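Local coordinates for Sca-family protein (Rickettsia rickettsii, PDB 4LQ8), which is a rickettsial surface cell antigen, represented here by its N-terminal head domain, and probably takes part in cell adhesion, at residues 313-318 and 325-330; 67-72 and 275-280; 224-229 and 237-242; 116-121 and 126-131. All coordinates share one frame; numbering follows the deposited sequence.

Contact 1 (313-318 and 325-330); sequences EMMKEV and SVDLSQ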
loop_
_atom_site.group_PDB
_atom_site.type_symbol
_atom_site.label_atom_id
_atom_site.label_comp_id
_atom_site.label_asym_id
_atom_site.label_seq_id
_atom_site.Cartn_x
_atom_site.Cartn_y
_atom_site.Cartn_z
ATOM N N GLU A 313 -12.573 1.058 -1.229
ATOM C CA GLU A 313 -13.042 0.878 -2.617
ATOM C C GLU A 313 -12.002 0.099 -3.446
ATOM O O GLU A 313 -12.375 -0.783 -4.226
ATOM C CB GLU A 313 -13.246 2.226 -3.308
ATOM C CG GLU A 313 -14.602 2.864 -3.136
ATOM C CD GLU A 313 -14.663 4.292 -3.662
ATOM O OE1 GLU A 313 -13.890 4.631 -4.591
ATOM O OE2 GLU A 313 -15.477 5.080 -3.125
ATOM N N MET A 314 -10.700 0.452 -3.291
ATOM C CA MET A 314 -9.591 -0.206 -3.998
ATOM C C MET A 314 -9.436 -1.625 -3.501
ATOM O O MET A 314 -9.295 -2.526 -4.316
ATOM C CB MET A 314 -8.279 0.587 -3.850
ATOM C CG MET A 314 -8.322 1.920 -4.549
ATOM S SD MET A 314 -6.805 2.861 -4.327
ATOM C CE MET A 314 -5.851 2.269 -5.757
ATOM N N MET A 315 -9.511 -1.843 -2.179
ATOM C CA MET A 315 -9.436 -3.198 -1.603
ATOM C C MET A 315 -10.555 -4.079 -2.188
ATOM O O MET A 315 -10.269 -5.172 -2.674
ATOM C CB MET A 315 -9.486 -3.171 -0.064
ATOM C CG MET A 315 -8.119 -2.932 0.578
ATOM S SD MET A 315 -6.775 -4.077 0.061
ATOM C CE MET A 315 -7.427 -5.637 0.700
ATOM N N LYS A 316 -11.792 -3.557 -2.234
ATOM C CA LYS A 316 -12.949 -4.245 -2.829
ATOM C C LYS A 316 -12.716 -4.655 -4.314
ATOM O O LYS A 316 -12.966 -5.801 -4.661
ATOM C CB LYS A 316 -14.226 -3.399 -2.683
ATOM C CG LYS A 316 -15.530 -4.100 -3.112
ATOM C CD LYS A 316 -15.891 -5.294 -2.220
ATOM C CE LYS A 316 -16.861 -6.256 -2.878
ATOM N NZ LYS A 316 -17.069 -7.486 -2.059
ATOM N N GLU A 317 -12.226 -3.740 -5.160
ATOM C CA GLU A 317 -11.950 -4.008 -6.581
ATOM C C GLU A 317 -10.813 -5.044 -6.757
ATOM O O GLU A 317 -10.938 -5.953 -7.580
ATOM C CB GLU A 317 -11.656 -2.689 -7.329
ATOM C CG GLU A 317 -11.421 -2.802 -8.831
ATOM C CD GLU A 317 -12.577 -3.257 -9.699
ATOM O OE1 GLU A 317 -13.714 -3.357 -9.189
ATOM O OE2 GLU A 317 -12.342 -3.522 -10.902
ATOM N N VAL A 318 -9.732 -4.919 -5.962
ATOM C CA VAL A 318 -8.591 -5.837 -5.948
ATOM C C VAL A 318 -9.086 -7.272 -5.658
ATOM O O VAL A 318 -8.732 -8.203 -6.393
ATOM C CB VAL A 318 -7.455 -5.378 -4.979
ATOM C CG1 VAL A 318 -6.443 -6.504 -4.694
ATOM C CG2 VAL A 318 -6.738 -4.137 -5.511
ATOM N N SER A 325 -3.748 -8.852 -2.120
ATOM C CA SER A 325 -3.727 -7.891 -1.022
ATOM C C SER A 325 -4.678 -8.288 0.088
ATOM O O SER A 325 -5.801 -8.750 -0.173
ATOM C CB SER A 325 -4.113 -6.498 -1.513
ATOM O OG SER A 325 -3.027 -5.942 -2.227
ATOM N N VAL A 326 -4.217 -8.127 1.323
ATOM C CA VAL A 326 -5.054 -8.349 2.496
ATOM C C VAL A 326 -5.123 -7.001 3.231
ATOM O O VAL A 326 -4.176 -6.204 3.159
ATOM C CB VAL A 326 -4.618 -9.574 3.349
ATOM C CG1 VAL A 326 -4.851 -10.857 2.564
ATOM C CG2 VAL A 326 -3.155 -9.467 3.755
ATOM N N ASP A 327 -6.254 -6.725 3.869
ATOM C CA ASP A 327 -6.546 -5.418 4.454
ATOM C C ASP A 327 -5.474 -4.922 5.460
ATOM O O ASP A 327 -4.878 -3.853 5.229
ATOM C CB ASP A 327 -7.967 -5.362 5.035
ATOM C CG ASP A 327 -8.349 -3.964 5.426
ATOM O OD1 ASP A 327 -7.722 -3.422 6.340
ATOM O OD2 ASP A 327 -9.200 -3.377 4.748
ATOM N N LEU A 328 -5.243 -5.651 6.542
ATOM C CA LEU A 328 -4.223 -5.308 7.568
ATOM C C LEU A 328 -4.191 -3.800 7.952
ATOM O O LEU A 328 -3.131 -3.168 7.943
ATOM C CB LEU A 328 -2.810 -5.812 7.154
ATOM C CG LEU A 328 -2.648 -7.297 6.776
ATOM C CD1 LEU A 328 -1.188 -7.610 6.420
ATOM C CD2 LEU A 328 -3.118 -8.216 7.920
ATOM N N SER A 329 -5.364 -3.225 8.254
ATOM C CA SER A 329 -5.464 -1.809 8.594
ATOM C C SER A 329 -6.342 -1.544 9.804
ATOM O O SER A 329 -7.169 -2.375 10.170
ATOM C CB SER A 329 -5.907 -0.979 7.389
ATOM O OG SER A 329 -7.314 -1.050 7.245
ATOM N N GLN A 330 -6.114 -0.411 10.476
ATOM C CA GLN A 330 -6.879 -0.065 11.672
ATOM C C GLN A 330 -7.117 1.443 11.717
ATOM O O GLN A 330 -6.173 2.221 11.572
ATOM C CB GLN A 330 -6.142 -0.499 12.977
ATOM C CG GLN A 330 -5.723 -1.979 13.101
ATOM C CD GLN A 330 -4.348 -2.295 12.522
ATOM O OE1 GLN A 330 -3.331 -1.681 12.878
ATOM N NE2 GLN A 330 -4.277 -3.304 11.655
#
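Met315 on helix 308-320 reaches across to the backbone of Ser325, Val326 and Asp327, the chain that returns from the helix toward strand 329-332. Most of this meeting is van der Waals. The methionine folds back on itself, with chi2 at -54° and chi3 at -64°, and the double bend lays its terminal methyl against main-chain atoms. Met315 CE lies 3.5 Å from Asp327 N and 3.6 Å from Ser325 O. The sulfur touches a side chain instead, Met315 SD standing 3.9 Å from Ser325 CB. The same CB carbon is met by Val318 CG1, also at 3.9 Å, so Met315 and Val318, one helical turn apart, share Ser325 between them.

No hydrogen bond links the two segments; the polar side chains are paired with other residues or within 325-330. Ser325 OG is bonded to the carboxylate of Glu275. Asp327 has its OD2 in a salt bridge with Lys312, a residue just ahead in the same helix, while its OD1 accepts from Ser329 OG at 2.6 Å on the syn lone pair. Each carboxylate oxygen of Asp327 thus has its own partner. Tyr311, also on the helix, adds a hydrogen bond from its hydroxyl to the main-chain O of Asp327, and the turn there is tied back to the helix.

Beyond it, the strand runs parallel to 282-285 in the mixed sheet. Chemically the work is divided: flexible thioether and valine methyls fill the interface, whereas ionic and hydrogen-bonded ties from the preceding helical turn fix where the returning chain lies.

Contact 2 (67-72 and 275-280); sequences KAVRET and EISSPK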
loop_
_atom_site.group_PDB
_atom_site.type_symbol
_atom_site.label_atom_id
_atom_site.label_comp_id
_atom_site.label_asym_id
_atom_site.label_seq_id
_atom_site.Cartn_x
_atom_site.Cartn_y
_atom_site.Cartn_z
ATOM N N LYS A 67 3.638 -8.878 -10.281
ATOM C CA LYS A 67 4.308 -10.056 -9.745
ATOM C C LYS A 67 5.448 -9.652 -8.777
ATOM O O LYS A 67 5.494 -10.180 -7.672
ATOM C CB LYS A 67 4.824 -10.966 -10.872
ATOM C CG LYS A 67 5.343 -12.318 -10.343
ATOM C CD LYS A 67 5.661 -13.278 -11.460
ATOM C CE LYS A 67 6.138 -14.624 -10.956
ATOM N NZ LYS A 67 6.252 -15.606 -12.060
ATOM N N ALA A 68 6.308 -8.687 -9.168
ATOM C CA ALA A 68 7.413 -8.206 -8.322
ATOM C C ALA A 68 6.903 -7.629 -7.002
ATOM O O ALA A 68 7.484 -7.908 -5.953
ATOM C CB ALA A 68 8.238 -7.170 -9.055
ATOM N N VAL A 69 5.806 -6.853 -7.040
ATOM C CA VAL A 69 5.228 -6.281 -5.821
ATOM C C VAL A 69 4.649 -7.402 -4.912
ATOM O O VAL A 69 4.800 -7.331 -3.698
ATOM C CB VAL A 69 4.237 -5.114 -6.133
ATOM C CG1 VAL A 69 3.452 -4.667 -4.897
ATOM C CG2 VAL A 69 5.003 -3.929 -6.722
ATOM N N ARG A 70 4.030 -8.433 -5.487
ATOM C CA ARG A 70 3.530 -9.578 -4.685
ATOM C C ARG A 70 4.691 -10.324 -4.038
ATOM O O ARG A 70 4.640 -10.634 -2.851
ATOM C CB ARG A 70 2.732 -10.550 -5.572
ATOM C CG ARG A 70 1.390 -9.964 -5.982
ATOM C CD ARG A 70 0.756 -10.768 -7.088
ATOM N NE ARG A 70 -0.600 -10.278 -7.304
ATOM C CZ ARG A 70 -1.385 -10.614 -8.323
ATOM N NH1 ARG A 70 -0.964 -11.477 -9.240
ATOM N NH2 ARG A 70 -2.595 -10.093 -8.432
ATOM N N GLU A 71 5.772 -10.541 -4.802
ATOM C CA GLU A 71 6.956 -11.271 -4.326
ATOM C C GLU A 71 7.807 -10.531 -3.315
ATOM O O GLU A 71 8.463 -11.179 -2.503
ATOM C CB GLU A 71 7.859 -11.669 -5.501
ATOM C CG GLU A 71 7.212 -12.654 -6.443
ATOM C CD GLU A 71 8.113 -13.117 -7.575
ATOM O OE1 GLU A 71 9.089 -12.405 -7.902
ATOM O OE2 GLU A 71 7.850 -14.206 -8.128
ATOM N N THR A 72 7.892 -9.210 -3.418
ATOM C CA THR A 72 8.790 -8.432 -2.554
ATOM C C THR A 72 8.076 -7.708 -1.428
ATOM O O THR A 72 8.707 -7.401 -0.413
ATOM C CB THR A 72 9.634 -7.425 -3.376
ATOM O OG1 THR A 72 8.782 -6.366 -3.808
ATOM C CG2 THR A 72 10.302 -8.057 -4.556
ATOM N N GLU A 275 -4.088 -5.018 -8.077
ATOM C CA GLU A 275 -3.333 -5.081 -6.831
ATOM C C GLU A 275 -2.996 -3.714 -6.335
ATOM O O GLU A 275 -2.916 -2.763 -7.110
ATOM C CB GLU A 275 -2.014 -5.842 -7.112
ATOM C CG GLU A 275 -1.452 -6.633 -5.951
ATOM C CD GLU A 275 -2.375 -7.696 -5.380
ATOM O OE1 GLU A 275 -3.109 -7.378 -4.425
ATOM O OE2 GLU A 275 -2.388 -8.834 -5.893
ATOM N N ILE A 276 -2.798 -3.623 -5.027
ATOM C CA ILE A 276 -2.301 -2.443 -4.331
ATOM C C ILE A 276 -1.286 -2.934 -3.307
ATOM O O ILE A 276 -1.231 -4.136 -3.017
ATOM C CB ILE A 276 -3.400 -1.556 -3.676
ATOM C CG1 ILE A 276 -4.138 -2.308 -2.507
ATOM C CG2 ILE A 276 -4.370 -0.971 -4.725
ATOM C CD1 ILE A 276 -5.062 -1.391 -1.626
ATOM N N SER A 277 -0.490 -2.024 -2.759
ATOM C CA SER A 277 0.414 -2.356 -1.657
ATOM C C SER A 277 0.701 -1.115 -0.858
ATOM O O SER A 277 0.560 0.002 -1.362
ATOM C CB SER A 277 1.715 -2.995 -2.152
ATOM O OG SER A 277 2.717 -2.045 -2.477
ATOM N N SER A 278 1.178 -1.319 0.363
ATOM C CA SER A 278 1.612 -0.248 1.242
ATOM C C SER A 278 2.408 -0.851 2.379
ATOM O O SER A 278 2.287 -2.059 2.621
ATOM C CB SER A 278 0.401 0.510 1.786
ATOM O OG SER A 278 -0.210 -0.165 2.872
ATOM N N PRO A 279 3.152 -0.030 3.158
ATOM C CA PRO A 279 3.706 -0.543 4.424
ATOM C C PRO A 279 2.548 -1.019 5.322
ATOM O O PRO A 279 1.438 -0.463 5.240
ATOM C CB PRO A 279 4.372 0.693 5.060
ATOM C CG PRO A 279 4.483 1.662 3.985
ATOM C CD PRO A 279 3.377 1.423 3.037
ATOM N N LYS A 280 2.796 -2.043 6.157
ATOM C CA LYS A 280 1.784 -2.631 7.033
ATOM C C LYS A 280 2.260 -2.704 8.500
ATOM O O LYS A 280 3.455 -2.859 8.718
ATOM C CB LYS A 280 1.360 -4.058 6.541
ATOM C CG LYS A 280 0.589 -4.088 5.209
ATOM C CD LYS A 280 -0.731 -3.290 5.248
ATOM C CE LYS A 280 -1.620 -3.507 4.046
ATOM N NZ LYS A 280 -1.178 -2.724 2.865
#
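Arg70 and Glu275 form the polar grip between helix 64-90 and strand 271-277, and a single carboxylate oxygen takes all of it. Arg70 NE donates to Glu275 OE2 at 2.7 Å with an N-H...O angle of 149°; Arg70 NH2 donates to that same Glu275 OE2 at 2.8 Å along a more bent path. The guanidinium approaches side-on, with OE2 at its edge and close to its plane. On the glutamate the pair arrives from the anti side, somewhat out of the carboxylate plane, and the two flat groups stand 73° apart. Both nitrogens share one oxygen, unlike the coplanar pairing in which each nitrogen takes its own oxygen. Arg70 gets there with a side chain extended from CG to NE, while Glu275 bends at chi2 (58°) to turn its acid end toward the helix. OE2 also accepts from the main-chain N of Gln324, and OE1 is hydrogen-bonded to Ser325 OG, which would help keep the carboxylate ionised and fix its rotation.

One residue along the helix, the packing is buried van der Waals contact. Val69 CG1 settles on Ser277, 3.6 Å from Ser277 OG and 3.7 Å from Ser277 CB; the hydroxyl itself is engaged by Thr260 and Tyr149. The looser side is that of Arg70, which is partly exposed, and the helix beyond it turns Glu71 out to solvent.

Behind the strand, Ile276 points the other way, onto Tyr311, Met314 and Met315 of helix 308-320, while strand 258-265 pairs alongside through Thr260 and His262; strand 271-277 is thus sandwiched between two helices.

Contact 3 (224-229 and 237-242); sequences IDFPIK and MHLSMV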
loop_
_atom_site.group_PDB
_atom_site.type_symbol
_atom_site.label_atom_id
_atom_site.label_comp_id
_atom_site.label_asym_id
_atom_site.label_seq_id
_atom_site.Cartn_x
_atom_site.Cartn_y
_atom_site.Cartn_z
ATOM N N ILE A 224 -4.765 11.221 -3.272
ATOM C CA ILE A 224 -4.907 11.056 -4.718
ATOM C C ILE A 224 -6.198 10.307 -5.017
ATOM O O ILE A 224 -6.512 9.314 -4.359
ATOM C CB ILE A 224 -3.636 10.441 -5.360
ATOM C CG1 ILE A 224 -2.457 11.425 -5.220
ATOM C CG2 ILE A 224 -3.891 10.054 -6.833
ATOM C CD1 ILE A 224 -1.077 10.801 -5.312
ATOM N N ASP A 225 -6.963 10.810 -5.987
ATOM C CA ASP A 225 -8.221 10.188 -6.353
ATOM C C ASP A 225 -7.987 9.015 -7.325
ATOM O O ASP A 225 -8.302 9.103 -8.500
ATOM C CB ASP A 225 -9.188 11.245 -6.914
ATOM C CG ASP A 225 -10.640 10.804 -6.986
ATOM O OD1 ASP A 225 -11.003 9.821 -6.297
ATOM O OD2 ASP A 225 -11.426 11.467 -7.696
ATOM N N PHE A 226 -7.415 7.918 -6.828
ATOM C CA PHE A 226 -7.095 6.749 -7.661
ATOM C C PHE A 226 -8.336 6.186 -8.353
ATOM O O PHE A 226 -9.353 6.006 -7.682
ATOM C CB PHE A 226 -6.401 5.652 -6.845
ATOM C CG PHE A 226 -5.086 6.041 -6.217
ATOM C CD1 PHE A 226 -3.893 5.959 -6.944
ATOM C CD2 PHE A 226 -5.028 6.461 -4.890
ATOM C CE1 PHE A 226 -2.673 6.317 -6.357
ATOM C CE2 PHE A 226 -3.815 6.828 -4.312
ATOM C CZ PHE A 226 -2.643 6.735 -5.041
ATOM N N PRO A 227 -8.299 5.939 -9.687
ATOM C CA PRO A 227 -9.496 5.390 -10.346
ATOM C C PRO A 227 -9.735 3.933 -9.936
ATOM O O PRO A 227 -8.789 3.228 -9.586
ATOM C CB PRO A 227 -9.185 5.546 -11.847
ATOM C CG PRO A 227 -7.706 5.534 -11.929
ATOM C CD PRO A 227 -7.172 6.087 -10.637
ATOM N N ILE A 228 -11.006 3.530 -9.871
ATOM C CA ILE A 228 -11.400 2.155 -9.521
ATOM C C ILE A 228 -11.594 1.419 -10.823
ATOM O O ILE A 228 -10.917 0.425 -11.067
ATOM C CB ILE A 228 -12.671 2.106 -8.606
ATOM C CG1 ILE A 228 -12.504 2.978 -7.332
ATOM C CG2 ILE A 228 -13.075 0.668 -8.257
ATOM C CD1 ILE A 228 -11.269 2.658 -6.463
ATOM N N LYS A 229 -12.458 1.952 -11.682
ATOM C CA LYS A 229 -12.754 1.410 -13.000
ATOM C C LYS A 229 -12.430 2.463 -14.058
ATOM O O LYS A 229 -12.794 3.630 -13.918
ATOM C CB LYS A 229 -14.208 0.922 -13.082
ATOM C CG LYS A 229 -14.388 -0.384 -12.299
ATOM C CD LYS A 229 -15.744 -1.025 -12.501
ATOM C CE LYS A 229 -15.910 -2.255 -11.640
ATOM N NZ LYS A 229 -16.150 -1.894 -10.216
ATOM N N MET A 237 -1.065 0.272 -16.222
ATOM C CA MET A 237 -0.534 1.413 -15.499
ATOM C C MET A 237 -0.136 0.990 -14.093
ATOM O O MET A 237 -0.902 0.312 -13.418
ATOM C CB MET A 237 -1.622 2.508 -15.492
ATOM C CG MET A 237 -1.347 3.708 -14.623
ATOM S SD MET A 237 -2.723 4.898 -14.694
ATOM C CE MET A 237 -3.952 4.067 -13.756
ATOM N N HIS A 238 1.060 1.384 -13.654
ATOM C CA HIS A 238 1.513 1.103 -12.288
ATOM C C HIS A 238 1.927 2.414 -11.658
ATOM O O HIS A 238 2.626 3.206 -12.279
ATOM C CB HIS A 238 2.653 0.077 -12.247
ATOM C CG HIS A 238 2.277 -1.223 -12.880
ATOM N ND1 HIS A 238 1.678 -2.235 -12.149
ATOM C CD2 HIS A 238 2.411 -1.627 -14.163
ATOM C CE1 HIS A 238 1.472 -3.213 -13.009
ATOM N NE2 HIS A 238 1.896 -2.887 -14.232
ATOM N N LEU A 239 1.437 2.660 -10.447
ATOM C CA LEU A 239 1.668 3.902 -9.735
ATOM C C LEU A 239 2.347 3.659 -8.435
ATOM O O LEU A 239 1.987 2.728 -7.718
ATOM C CB LEU A 239 0.329 4.606 -9.464
ATOM C CG LEU A 239 -0.589 4.870 -10.681
ATOM C CD1 LEU A 239 -1.920 5.432 -10.206
ATOM C CD2 LEU A 239 0.093 5.816 -11.697
ATOM N N SER A 240 3.350 4.496 -8.108
ATOM C CA SER A 240 4.096 4.434 -6.844
ATOM C C SER A 240 4.111 5.828 -6.262
ATOM O O SER A 240 4.831 6.678 -6.760
ATOM C CB SER A 240 5.524 3.932 -7.063
ATOM O OG SER A 240 5.555 2.562 -7.424
ATOM N N MET A 241 3.289 6.072 -5.237
ATOM C CA MET A 241 3.153 7.372 -4.589
ATOM C C MET A 241 3.846 7.362 -3.242
ATOM O O MET A 241 3.497 6.580 -2.357
ATOM C CB MET A 241 1.657 7.784 -4.497
ATOM C CG MET A 241 0.940 7.798 -5.869
ATOM S SD MET A 241 1.637 8.979 -7.077
ATOM C CE MET A 241 0.541 8.722 -8.452
ATOM N N VAL A 242 4.868 8.203 -3.111
ATOM C CA VAL A 242 5.690 8.260 -1.906
ATOM C C VAL A 242 4.895 8.785 -0.676
ATOM O O VAL A 242 3.998 9.635 -0.795
ATOM C CB VAL A 242 7.019 9.040 -2.163
ATOM C CG1 VAL A 242 6.784 10.559 -2.264
ATOM C CG2 VAL A 242 8.073 8.710 -1.102
#
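Phe226 and Ile224 bring the end of strand 215-224 and the loop after it against Leu239 and Met241 of strand 236-245, and everything that touches across the contact is apolar. The phenyl ring comes in edge first. Leu239 CD1 sits in the ring plane, 3.8 Å from Phe226 CD1, and Met241 CG lies at the rim 3.8 Å from Phe226 CZ. Met241 serves both neighbours: Ile224 CD1 rests 3.7 Å from Met241 CG and equally near its SD, the two side chains crossing at about a right angle. Bending at chi2 (-61°) is what swings the sulfur alongside that methyl. A thinner contact follows where Met237 CE approaches Pro227 CG at 4.4 Å.

Within the first segment, Ile224 CG2 lies over the centre of the Phe226 ring, 3.8 Å above its plane, so one face is packed by its own segment while the edge packs on the strand. Between them Asp225 forms the centre of an inverse gamma turn. Phe259 meets the ring and Met314 packs on the same side chain.

Across these segments the join rests on apolar packing of side chains against strand 236-245 of the mixed sheet; the loop's polar ties go to other residues such as Tyr263 and Lys310.

Contact 4 (116-121 and 126-131); sequences STFFGN and EFIDKA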
loop_
_atom_site.group_PDB
_atom_site.type_symbol
_atom_site.label_atom_id
_atom_site.label_comp_id
_atom_site.label_asym_id
_atom_site.label_seq_id
_atom_site.Cartn_x
_atom_site.Cartn_y
_atom_site.Cartn_z
ATOM N N SER A 116 -5.315 -16.996 1.424
ATOM C CA SER A 116 -6.538 -16.249 1.143
ATOM C C SER A 116 -7.667 -16.593 2.173
ATOM O O SER A 116 -8.274 -15.686 2.745
ATOM C CB SER A 116 -6.977 -16.512 -0.297
ATOM O OG SER A 116 -8.134 -15.763 -0.617
ATOM N N THR A 117 -7.866 -17.882 2.462
ATOM C CA THR A 117 -8.876 -18.328 3.436
ATOM C C THR A 117 -8.500 -17.871 4.859
ATOM O O THR A 117 -9.353 -17.338 5.550
ATOM C CB THR A 117 -9.142 -19.844 3.308
ATOM O OG1 THR A 117 -9.521 -20.103 1.957
ATOM C CG2 THR A 117 -10.262 -20.335 4.253
ATOM N N PHE A 118 -7.223 -18.028 5.262
ATOM C CA PHE A 118 -6.764 -17.572 6.570
ATOM C C PHE A 118 -7.090 -16.085 6.794
ATOM O O PHE A 118 -7.677 -15.737 7.819
ATOM C CB PHE A 118 -5.247 -17.787 6.730
ATOM C CG PHE A 118 -4.737 -17.375 8.097
ATOM C CD1 PHE A 118 -4.814 -18.248 9.182
ATOM C CD2 PHE A 118 -4.209 -16.108 8.305
ATOM C CE1 PHE A 118 -4.355 -17.859 10.453
ATOM C CE2 PHE A 118 -3.762 -15.719 9.575
ATOM C CZ PHE A 118 -3.828 -16.602 10.634
ATOM N N PHE A 119 -6.680 -15.209 5.858
ATOM C CA PHE A 119 -6.859 -13.758 6.031
ATOM C C PHE A 119 -8.301 -13.291 5.885
ATOM O O PHE A 119 -8.663 -12.277 6.478
ATOM C CB PHE A 119 -5.912 -12.951 5.128
ATOM C CG PHE A 119 -4.480 -13.015 5.617
ATOM C CD1 PHE A 119 -4.078 -12.296 6.738
ATOM C CD2 PHE A 119 -3.535 -13.811 4.965
ATOM C CE1 PHE A 119 -2.779 -12.417 7.231
ATOM C CE2 PHE A 119 -2.229 -13.905 5.440
ATOM C CZ PHE A 119 -1.856 -13.204 6.570
ATOM N N GLY A 120 -9.126 -14.051 5.170
ATOM C CA GLY A 120 -10.541 -13.728 5.032
ATOM C C GLY A 120 -11.405 -14.286 6.151
ATOM O O GLY A 120 -12.620 -14.057 6.171
ATOM N N ASN A 121 -10.799 -15.039 7.103
ATOM C CA ASN A 121 -11.578 -15.653 8.190
ATOM C C ASN A 121 -11.641 -14.713 9.388
ATOM O O ASN A 121 -10.600 -14.481 9.993
ATOM C CB ASN A 121 -10.972 -17.022 8.574
ATOM C CG ASN A 121 -11.760 -17.797 9.607
ATOM O OD1 ASN A 121 -12.683 -17.297 10.277
ATOM N ND2 ASN A 121 -11.413 -19.044 9.756
ATOM N N GLU A 126 -8.167 -11.619 15.799
ATOM C CA GLU A 126 -7.485 -11.385 17.078
ATOM C C GLU A 126 -6.025 -11.858 17.049
ATOM O O GLU A 126 -5.164 -11.170 17.589
ATOM C CB GLU A 126 -8.255 -11.984 18.271
ATOM C CG GLU A 126 -8.348 -13.510 18.293
ATOM C CD GLU A 126 -8.945 -14.103 19.558
ATOM O OE1 GLU A 126 -8.246 -14.900 20.225
ATOM O OE2 GLU A 126 -10.114 -13.778 19.877
ATOM N N PHE A 127 -5.743 -12.992 16.378
ATOM C CA PHE A 127 -4.374 -13.514 16.228
ATOM C C PHE A 127 -3.555 -12.561 15.365
ATOM O O PHE A 127 -2.412 -12.245 15.715
ATOM C CB PHE A 127 -4.378 -14.929 15.624
ATOM C CG PHE A 127 -4.997 -15.967 16.533
ATOM C CD1 PHE A 127 -4.254 -16.554 17.556
ATOM C CD2 PHE A 127 -6.319 -16.360 16.367
ATOM C CE1 PHE A 127 -4.838 -17.499 18.415
ATOM C CE2 PHE A 127 -6.894 -17.313 17.212
ATOM C CZ PHE A 127 -6.150 -17.874 18.232
ATOM N N ILE A 128 -4.166 -12.055 14.270
ATOM C CA ILE A 128 -3.518 -11.134 13.330
ATOM C C ILE A 128 -3.195 -9.836 14.070
ATOM O O ILE A 128 -2.042 -9.389 14.045
ATOM C CB ILE A 128 -4.397 -10.917 12.049
ATOM C CG1 ILE A 128 -4.416 -12.175 11.145
ATOM C CG2 ILE A 128 -3.959 -9.677 11.251
ATOM C CD1 ILE A 128 -5.644 -12.241 10.142
ATOM N N ASP A 129 -4.213 -9.264 14.764
ATOM C CA ASP A 129 -4.098 -8.011 15.524
ATOM C C ASP A 129 -3.071 -8.068 16.618
ATOM O O ASP A 129 -2.338 -7.098 16.779
ATOM C CB ASP A 129 -5.458 -7.553 16.084
ATOM C CG ASP A 129 -6.412 -7.037 15.022
ATOM O OD1 ASP A 129 -5.970 -6.847 13.859
ATOM O OD2 ASP A 129 -7.602 -6.854 15.339
ATOM N N LYS A 130 -3.007 -9.181 17.375
ATOM C CA LYS A 130 -2.012 -9.330 18.447
ATOM C C LYS A 130 -0.580 -9.441 17.893
ATOM O O LYS A 130 0.360 -8.976 18.541
ATOM C CB LYS A 130 -2.339 -10.517 19.369
ATOM C CG LYS A 130 -3.443 -10.213 20.373
ATOM C CD LYS A 130 -3.816 -11.462 21.179
ATOM C CE LYS A 130 -4.905 -11.200 22.194
ATOM N NZ LYS A 130 -5.136 -12.377 23.071
ATOM N N ALA A 131 -0.407 -10.072 16.717
ATOM C CA ALA A 131 0.916 -10.200 16.104
ATOM C C ALA A 131 1.377 -8.842 15.559
ATOM O O ALA A 131 2.535 -8.476 15.757
ATOM C CB ALA A 131 0.893 -11.239 14.993
#
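Phe118 and Phe119 reach Ile128 through different first torsions: Phe118 holds CG anti to its own backbone N (chi1 -178°), whereas Phe119 holds CG anti to the carbonyl carbon (chi1 -73°). Neither bond from the backbone aims straight at the partner helix, yet both rings end up there. The setting is a compact helix-loop-helix, in which the short helix 116-120 turns through a few residues into helix 125-132; Asn121 OD1 accepts from Ala123 N within that connection.

Ile128 is the residue both rings meet. Its bond from the backbone points toward helix 116-120, and with chi2 at 159° it stretches CD1 toward the two rings. Ile128 CD1 meets Phe119 CD1 at 3.7 Å, and just behind it Ile128 CG1 meets Phe118 CE2 at 3.9 Å. The phenylalanines also pack on each other, as the CD2 corner of Phe118 stands over the centre of the Phe119 ring, 3.9 Å above its plane.

No hydrogen bond joins the helices, so contact between these two segments is by apolar side chains. It continues into the domain on several sides: Phe118 leans on Ile82 of helix 64-90 and Ile105 of helix 95-111, Phe119 on Leu81 and Val326, and Ile128 on Leu328. Phe118 is buried, while Phe119 remains partly exposed. A single methyl is shared by both aromatics, since Ile128 CD1 is also 4.0 Å from Phe118 CE2.

How the contacts relate
Contact 1 is the hub. It touches contact 2 through Ser325 OG, 2.6 Å from Glu275 OE1, so the acid gripped by Arg70 also holds the chain returning from helix 308-320. Toward contact 3 the same helix offers a salt bridge, Glu317 OE1 to Lys229 NZ at 3.0 Å, and Met314 CE packs on Phe226 CB. Toward contact 4, Val326 CG1 lies 3.5 Å from Phe119 CB. Contacts 1, 2 and 3 all reach the same mixed sheet, whereas contact 4 sits among the helices; contacts 3 and 4 lie on opposite sides of the chain's centre, their centres about 27 Å apart. Along the chain, contact 2 closes a long loop that encloses both.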